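Local coordinates for protein putatuve endo-xylanase (Clostridium stercorarium, PDB 1O8P) that probably binds xylan and cellulose chains, as a calcium-holding beta-sandwich carbohydrate-binding module of family 6 of a putative endo-xylanase, at residues Y65-F70 with V128-L133; G73-T78 with I122-G127; A79-Q84 with G137-D142. One frame throughout, in Å; residues are numbered along the deposited sequence.

In the fold
From the N terminus, strand 62-69 comes first and gives 65-70 to interaction 1. The chain then turns into strand 74-82, which serves interaction 2 with 73-78 and interaction 3 with 79-84. Strand 116-125 returns to close the loop of interaction 2. Directly after it, 128-133 closes interaction 1, so the loop of interaction 2 lies within that of interaction 1. Segment 137-142 closes interaction 3 last, and its loop crosses both others. Interaction 1 belongs to one sheet of the sandwich. Interactions 2 and 3 belong to the other, where strand 74-82 lies between 116-125 and 140-147. Interactions 1 and 2 touch through Phe70; interaction 3 ends at the calcium ion.

Interaction 1: Y65-F70 with V128-L133; sequences YKNIDF and VKDIVL
Phe70 lays the CE1-CZ side of its ring against Ile131. CG1 of Ile131 sits at the ring edge, in plane, and Phe70 CZ comes within 3.5 Å of Ile131 CD1. The two side chains cross at a slant. Ile68 joins the same apolar group, its CG1 4.1 Å from Ile131 CG1. Further along, Tyr65 CE1 packs on Leu133 CD1 at 3.8 Å, and the tyrosine OH is hydrogen-bonded to Ala31 O and to Thr63 OG1. Phe144, from the facing sheet, also packs on Tyr65, Ile131 and Leu133, so this side belongs to the beta-sandwich core. The strands run antiparallel. Tyr65 pairs with Ile131 and Ile68 with Lys129, both hydrogen-bonded pairs, and the shift between them is a beta bulge. Lys66 and Asn67 together stand opposite Asp130, and Asn67 has a backbone in the left-handed region (phi 61°, psi 46°). Instead of a backbone carbonyl, its N bonds to Asp130 OD1, 2.9 Å away and nearly along the C-O bond. The other oxygen, Asp130 OD2, forms a salt bridge with Lys66 NZ at 3.1 Å. These two side chains run side by side, and NZ meets OD2 on the syn side, 34° out of the carboxylate plane.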
# COMPACT_ATOMS: atom_id res chain seq x y z
N TYR A 65 -1.95 5.43 6.16
CA TYR A 65 -1.06 6.48 5.68
C TYR A 65 -1.89 7.74 5.58
O TYR A 65 -2.69 7.92 4.65
CB TYR A 65 -0.47 6.11 4.29
CG TYR A 65 0.19 4.76 4.34
CD1 TYR A 65 -0.57 3.58 4.24
CD2 TYR A 65 1.57 4.65 4.52
CE1 TYR A 65 0.03 2.35 4.29
CE2 TYR A 65 2.18 3.41 4.58
CZ TYR A 65 1.39 2.26 4.47
OH TYR A 65 1.97 1.02 4.56
N LYS A 66 -1.67 8.63 6.54
CA LYS A 66 -2.46 9.84 6.68
C LYS A 66 -1.97 10.93 5.77
O LYS A 66 -0.83 10.94 5.38
CB LYS A 66 -2.40 10.30 8.15
CG LYS A 66 -3.20 9.42 9.10
CD LYS A 66 -3.19 10.02 10.50
CE LYS A 66 -4.60 10.50 10.92
NZ LYS A 66 -5.12 11.73 10.18
N ASN A 67 -2.84 11.86 5.41
CA ASN A 67 -2.42 13.07 4.71
C ASN A 67 -1.75 12.81 3.36
O ASN A 67 -0.73 13.42 3.05
CB ASN A 67 -1.54 13.95 5.64
CG ASN A 67 -2.25 14.29 6.96
OD1 ASN A 67 -1.74 14.03 8.08
ND2 ASN A 67 -3.44 14.82 6.84
N ILE A 68 -2.33 11.94 2.55
CA ILE A 68 -1.85 11.83 1.16
C ILE A 68 -2.55 12.89 0.27
O ILE A 68 -3.78 12.99 0.25
CB ILE A 68 -2.05 10.40 0.60
CG1 ILE A 68 -1.49 9.33 1.56
CG2 ILE A 68 -1.52 10.26 -0.81
CD1 ILE A 68 -0.11 9.63 2.16
N ASP A 69 -1.75 13.65 -0.47
CA ASP A 69 -2.26 14.68 -1.34
C ASP A 69 -2.44 14.15 -2.78
O ASP A 69 -1.46 13.90 -3.48
CB ASP A 69 -1.32 15.87 -1.28
CG ASP A 69 -1.80 17.01 -2.09
OD1 ASP A 69 -2.90 16.90 -2.67
OD2 ASP A 69 -1.15 18.06 -2.23
N PHE A 70 -3.71 13.93 -3.19
CA PHE A 70 -4.10 13.35 -4.51
C PHE A 70 -4.31 14.46 -5.57
O PHE A 70 -4.62 14.20 -6.74
CB PHE A 70 -5.40 12.49 -4.39
CG PHE A 70 -5.18 11.10 -3.76
CD1 PHE A 70 -5.00 10.95 -2.38
CD2 PHE A 70 -5.13 9.95 -4.56
CE1 PHE A 70 -4.78 9.70 -1.81
CE2 PHE A 70 -4.93 8.69 -3.98
CZ PHE A 70 -4.74 8.57 -2.59
N VAL A 128 -6.93 15.86 -0.16
CA VAL A 128 -6.13 15.23 0.87
C VAL A 128 -6.91 14.14 1.59
O VAL A 128 -7.98 14.42 2.16
CB VAL A 128 -5.54 16.25 1.88
CG1 VAL A 128 -4.66 15.51 2.92
CG2 VAL A 128 -4.70 17.28 1.12
N LYS A 129 -6.36 12.91 1.56
CA LYS A 129 -7.00 11.73 2.13
C LYS A 129 -6.08 10.90 3.01
O LYS A 129 -4.86 10.84 2.82
CB LYS A 129 -7.57 10.79 1.04
CG LYS A 129 -8.57 11.38 0.04
CD LYS A 129 -9.88 11.82 0.67
CE LYS A 129 -10.98 12.02 -0.40
NZ LYS A 129 -11.08 13.50 -0.81
N ASP A 130 -6.69 10.21 3.97
CA ASP A 130 -6.05 9.12 4.68
C ASP A 130 -6.26 7.83 3.96
O ASP A 130 -7.40 7.46 3.67
CB ASP A 130 -6.59 9.01 6.09
CG ASP A 130 -6.28 10.25 6.93
OD1 ASP A 130 -5.45 11.13 6.55
OD2 ASP A 130 -6.88 10.42 7.97
N ILE A 131 -5.16 7.13 3.67
CA ILE A 131 -5.21 5.88 2.90
C ILE A 131 -4.91 4.68 3.78
O ILE A 131 -3.95 4.66 4.57
CB ILE A 131 -4.23 5.88 1.66
CG1 ILE A 131 -4.69 6.91 0.63
CG2 ILE A 131 -4.23 4.48 0.94
CD1 ILE A 131 -6.04 6.54 -0.10
N VAL A 132 -5.75 3.67 3.63
CA VAL A 132 -5.59 2.40 4.33
C VAL A 132 -5.39 1.24 3.36
O VAL A 132 -6.16 1.07 2.44
CB VAL A 132 -6.84 2.15 5.26
CG1 VAL A 132 -6.65 0.90 6.11
CG2 VAL A 132 -7.08 3.42 6.12
N LEU A 133 -4.33 0.45 3.58
CA LEU A 133 -4.12 -0.83 2.87
C LEU A 133 -4.59 -1.99 3.79
O LEU A 133 -4.14 -2.09 4.92
CB LEU A 133 -2.63 -1.00 2.52
CG LEU A 133 -2.00 0.16 1.75
CD1 LEU A 133 -0.50 -0.15 1.49
CD2 LEU A 133 -2.77 0.41 0.40

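Interaction 2: G73-T78 with I122-G127; sequences GATSVT and ISNTAG
The peptide group joining Thr75 to Ser76 has Ile122 on one face. CG1 of Ile122 stands over it, 3.6 Å from both Thr75 C and Ser76 N. From that same face Ile122 N bonds to Thr75 O at 3.0 Å, well above the carbonyl plane. The other flat group is the carboxamide of Asn124, which meets the opposing strand through OD1. Gly73 CA and Thr75 CG2 approach this oxygen from opposite sides of the amide plane, at 3.5 Å and 3.8 Å. Asn124 CG is anti to the backbone N (chi1 -175°), which carries CG to the side of 73-75. Ile122 instead holds CG1 between the backbone N and the carbonyl carbon, chi1 56°, and this puts CG1 over the peptide. Its CG2 meets Val77 CG1 at 3.8 Å, the side chains crossing at about a right angle. The contact pairs strand 74-82 with 116-125, an edge strand of the four-stranded antiparallel sheet. Ala74 and Thr125 are a hydrogen-bonded pair: Ala74 N gives to Thr125 O, and Thr125 N to Ala74 O. Beyond them Thr75 and Ser76 form a classic beta bulge opposite Ser147. Phe146 of strand 140-147 touches Ala74, Val77 and Ile122. Gly73 has no CB to clash with Asn124 OD1. Thr125 OG1 bonds to Ser123 O in its own strand, so the joining hydrogen bonds are all backbone to backbone.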
# COMPACT_ATOMS: atom_id res chain seq x y z
N GLY A 73 -6.74 14.55 -8.82
CA GLY A 73 -7.26 13.22 -9.12
C GLY A 73 -6.17 12.21 -9.40
O GLY A 73 -5.19 12.53 -10.09
N ALA A 74 -6.33 11.01 -8.86
CA ALA A 74 -5.60 9.81 -9.29
C ALA A 74 -6.61 8.70 -9.64
O ALA A 74 -7.68 8.62 -9.03
CB ALA A 74 -4.62 9.33 -8.24
N THR A 75 -6.27 7.87 -10.62
CA THR A 75 -7.20 6.84 -11.10
C THR A 75 -6.52 5.48 -11.09
O THR A 75 -7.12 4.49 -11.50
CB THR A 75 -7.66 7.16 -12.55
OG1 THR A 75 -6.49 7.54 -13.30
CG2 THR A 75 -8.51 8.42 -12.62
N SER A 76 -5.29 5.40 -10.63
CA SER A 76 -4.63 4.10 -10.58
C SER A 76 -3.60 4.03 -9.45
O SER A 76 -3.13 5.07 -8.99
CB SER A 76 -4.06 3.76 -11.98
OG SER A 76 -2.72 3.40 -11.98
N VAL A 77 -3.31 2.82 -8.98
CA VAL A 77 -2.34 2.58 -7.91
C VAL A 77 -1.42 1.47 -8.35
O VAL A 77 -1.86 0.56 -9.08
CB VAL A 77 -2.99 2.20 -6.56
CG1 VAL A 77 -3.87 0.90 -6.65
CG2 VAL A 77 -1.91 2.07 -5.46
N THR A 78 -0.15 1.58 -7.93
CA THR A 78 0.89 0.60 -8.17
C THR A 78 1.60 0.28 -6.86
O THR A 78 2.00 1.18 -6.15
CB THR A 78 1.93 1.15 -9.18
OG1 THR A 78 1.27 1.37 -10.44
CG2 THR A 78 3.00 0.10 -9.51
N ILE A 122 -8.42 2.66 -9.49
CA ILE A 122 -9.13 3.10 -8.30
C ILE A 122 -10.17 4.13 -8.74
O ILE A 122 -9.96 4.79 -9.76
CB ILE A 122 -8.13 3.68 -7.18
CG1 ILE A 122 -7.24 4.83 -7.67
CG2 ILE A 122 -7.26 2.59 -6.61
CD1 ILE A 122 -6.90 5.89 -6.55
N SER A 123 -11.30 4.21 -8.03
CA SER A 123 -12.22 5.34 -8.13
C SER A 123 -11.39 6.60 -8.07
O SER A 123 -10.48 6.70 -7.23
CB SER A 123 -13.19 5.42 -6.96
OG SER A 123 -13.90 4.22 -6.81
N ASN A 124 -11.72 7.55 -8.95
CA ASN A 124 -11.08 8.83 -8.98
C ASN A 124 -11.11 9.47 -7.60
O ASN A 124 -12.19 9.70 -7.08
CB ASN A 124 -11.78 9.77 -9.99
CG ASN A 124 -11.04 11.12 -10.13
OD1 ASN A 124 -9.83 11.16 -10.34
ND2 ASN A 124 -11.77 12.23 -9.98
N THR A 125 -9.94 9.76 -7.05
CA THR A 125 -9.76 10.30 -5.71
C THR A 125 -8.93 11.58 -5.83
O THR A 125 -7.89 11.58 -6.47
CB THR A 125 -8.98 9.22 -4.90
OG1 THR A 125 -9.74 8.01 -4.91
CG2 THR A 125 -8.82 9.58 -3.40
N ALA A 126 -9.39 12.64 -5.18
CA ALA A 126 -8.77 13.96 -5.24
C ALA A 126 -8.63 14.57 -3.83
O ALA A 126 -9.22 14.07 -2.88
CB ALA A 126 -9.62 14.90 -6.14
N GLY A 127 -7.82 15.61 -3.72
CA GLY A 127 -7.56 16.32 -2.46
C GLY A 127 -6.84 15.47 -1.43
O GLY A 127 -6.25 14.45 -1.76

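Interaction 3: A79-Q84 with G137-D142; sequences ARVATQ and GPVNVD. With CA (calcium ion), chain B.
Arg80 reaches Asp142 with a chain extended as far as NE. Its CG is anti to the backbone N, chi1 -171°. This brings CG near Asp142 CB, and the two side chains cross at an angle. NH1 then meets Asp142 OD2 at 2.6 Å in a salt bridge. The carboxylate lies at the edge of the guanidinium, but the two planes stand 69° apart. NH1 meets OD2 on the anti side, in a bent bond (134° at H); one nitrogen and one oxygen make the bridge. Asp142 is itself turned with CG anti to its backbone N. This places CG near the calcium ion, and OD1 binds it at 2.4 Å. The backbone O of Asp142 binds the same ion at 2.5 Å, so one residue grips it twice. Gln30, Glu32 and Ser52 also bind the metal, as does a water.

Away from the metal, the backbones of 79-82 and 140-142 pair as antiparallel strands in the middle of the four-stranded sheet. Ala82 and Asn140 exchange two hydrogen bonds, and Asp142 N gives to Arg80 O. On one side of the sheet Val81 and Val141 lie side by side, pointing the same way, with Val81 CG1 4.1 Å from Val141 CG1. Val139 CG2 comes within 3.9 Å of Val81 CB. Val106 and Val118 also pack on Val81. At the far end Thr83 OG1 gives a hydrogen bond to Pro138 O, 2.7 Å away and above the carbonyl plane. It is also hydrogen-bonded to Asn85 O, so the hydroxyl links two carbonyls. The two oxygens of the Asp142 carboxylate have separate tasks. The calcium and the arginine would both draw on its negative charge, and the arginine bond probably restricts the rotation of the carboxylate.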
# COMPACT_ATOMS: atom_id res chain seq x y z
N ALA A 79 1.77 -1.00 -6.54
CA ALA A 79 2.56 -1.40 -5.36
C ALA A 79 3.74 -2.30 -5.77
O ALA A 79 3.62 -3.10 -6.71
CB ALA A 79 1.65 -2.07 -4.29
N ARG A 80 4.88 -2.17 -5.09
CA ARG A 80 6.04 -3.04 -5.32
C ARG A 80 5.95 -4.06 -4.23
O ARG A 80 6.06 -3.71 -3.04
CB ARG A 80 7.37 -2.29 -5.22
CG ARG A 80 8.56 -3.13 -5.68
CD ARG A 80 9.90 -2.39 -5.80
NE ARG A 80 11.05 -3.26 -6.17
CZ ARG A 80 12.00 -3.74 -5.31
NH1 ARG A 80 11.96 -3.52 -3.99
NH2 ARG A 80 13.02 -4.50 -5.77
N VAL A 81 5.70 -5.31 -4.62
CA VAL A 81 5.26 -6.34 -3.66
C VAL A 81 5.98 -7.68 -3.92
O VAL A 81 6.43 -7.96 -5.03
CB VAL A 81 3.72 -6.56 -3.70
CG1 VAL A 81 2.95 -5.33 -3.16
CG2 VAL A 81 3.28 -6.86 -5.10
N ALA A 82 6.14 -8.49 -2.88
CA ALA A 82 6.63 -9.88 -3.05
C ALA A 82 5.71 -10.78 -2.27
O ALA A 82 5.32 -10.43 -1.15
CB ALA A 82 8.04 -10.02 -2.50
N THR A 83 5.40 -11.95 -2.83
CA THR A 83 4.68 -12.97 -2.08
C THR A 83 4.87 -14.36 -2.67
O THR A 83 5.33 -14.51 -3.81
CB THR A 83 3.16 -12.59 -1.93
OG1 THR A 83 2.52 -13.52 -1.04
CG2 THR A 83 2.39 -12.70 -3.26
N GLN A 84 4.53 -15.37 -1.88
CA GLN A 84 4.54 -16.75 -2.37
C GLN A 84 3.15 -17.30 -2.76
O GLN A 84 3.06 -18.35 -3.35
CB GLN A 84 5.13 -17.66 -1.31
CG GLN A 84 6.60 -17.57 -1.22
CD GLN A 84 7.15 -18.60 -0.29
OE1 GLN A 84 6.56 -19.69 -0.18
NE2 GLN A 84 8.25 -18.32 0.35
N GLY A 137 -3.87 -11.69 3.19
CA GLY A 137 -2.93 -12.77 3.29
C GLY A 137 -1.52 -12.22 3.29
O GLY A 137 -1.31 -11.01 3.14
N PRO A 138 -0.55 -13.11 3.51
CA PRO A 138 0.88 -12.75 3.52
C PRO A 138 1.37 -12.06 2.21
O PRO A 138 1.11 -12.56 1.09
CB PRO A 138 1.59 -14.10 3.73
CG PRO A 138 0.49 -15.06 4.29
CD PRO A 138 -0.81 -14.52 3.83
N VAL A 139 2.03 -10.92 2.36
CA VAL A 139 2.61 -10.17 1.24
C VAL A 139 3.66 -9.21 1.85
O VAL A 139 3.53 -8.77 2.98
CB VAL A 139 1.50 -9.38 0.42
CG1 VAL A 139 0.79 -8.30 1.31
CG2 VAL A 139 2.07 -8.77 -0.94
N ASN A 140 4.73 -8.96 1.11
CA ASN A 140 5.66 -7.87 1.48
C ASN A 140 5.44 -6.67 0.58
O ASN A 140 5.24 -6.82 -0.61
CB ASN A 140 7.10 -8.33 1.40
CG ASN A 140 7.49 -9.32 2.50
OD1 ASN A 140 8.63 -9.72 2.57
ND2 ASN A 140 6.55 -9.70 3.37
N VAL A 141 5.47 -5.47 1.16
CA VAL A 141 5.22 -4.25 0.43
C VAL A 141 6.38 -3.29 0.66
O VAL A 141 6.65 -2.91 1.80
CB VAL A 141 3.90 -3.58 0.82
CG1 VAL A 141 3.53 -2.48 -0.24
CG2 VAL A 141 2.74 -4.63 0.98
N ASP A 142 7.07 -2.95 -0.43
CA ASP A 142 8.20 -2.02 -0.39
C ASP A 142 7.59 -0.61 -0.40
O ASP A 142 7.80 0.16 0.52
CB ASP A 142 9.10 -2.27 -1.61
CG ASP A 142 10.31 -1.41 -1.63
OD1 ASP A 142 10.50 -0.53 -0.75
OD2 ASP A 142 11.13 -1.54 -2.55
CA CA B . 10.14 0.68 1.28
O HOH W 1 12.42 1.54 1.56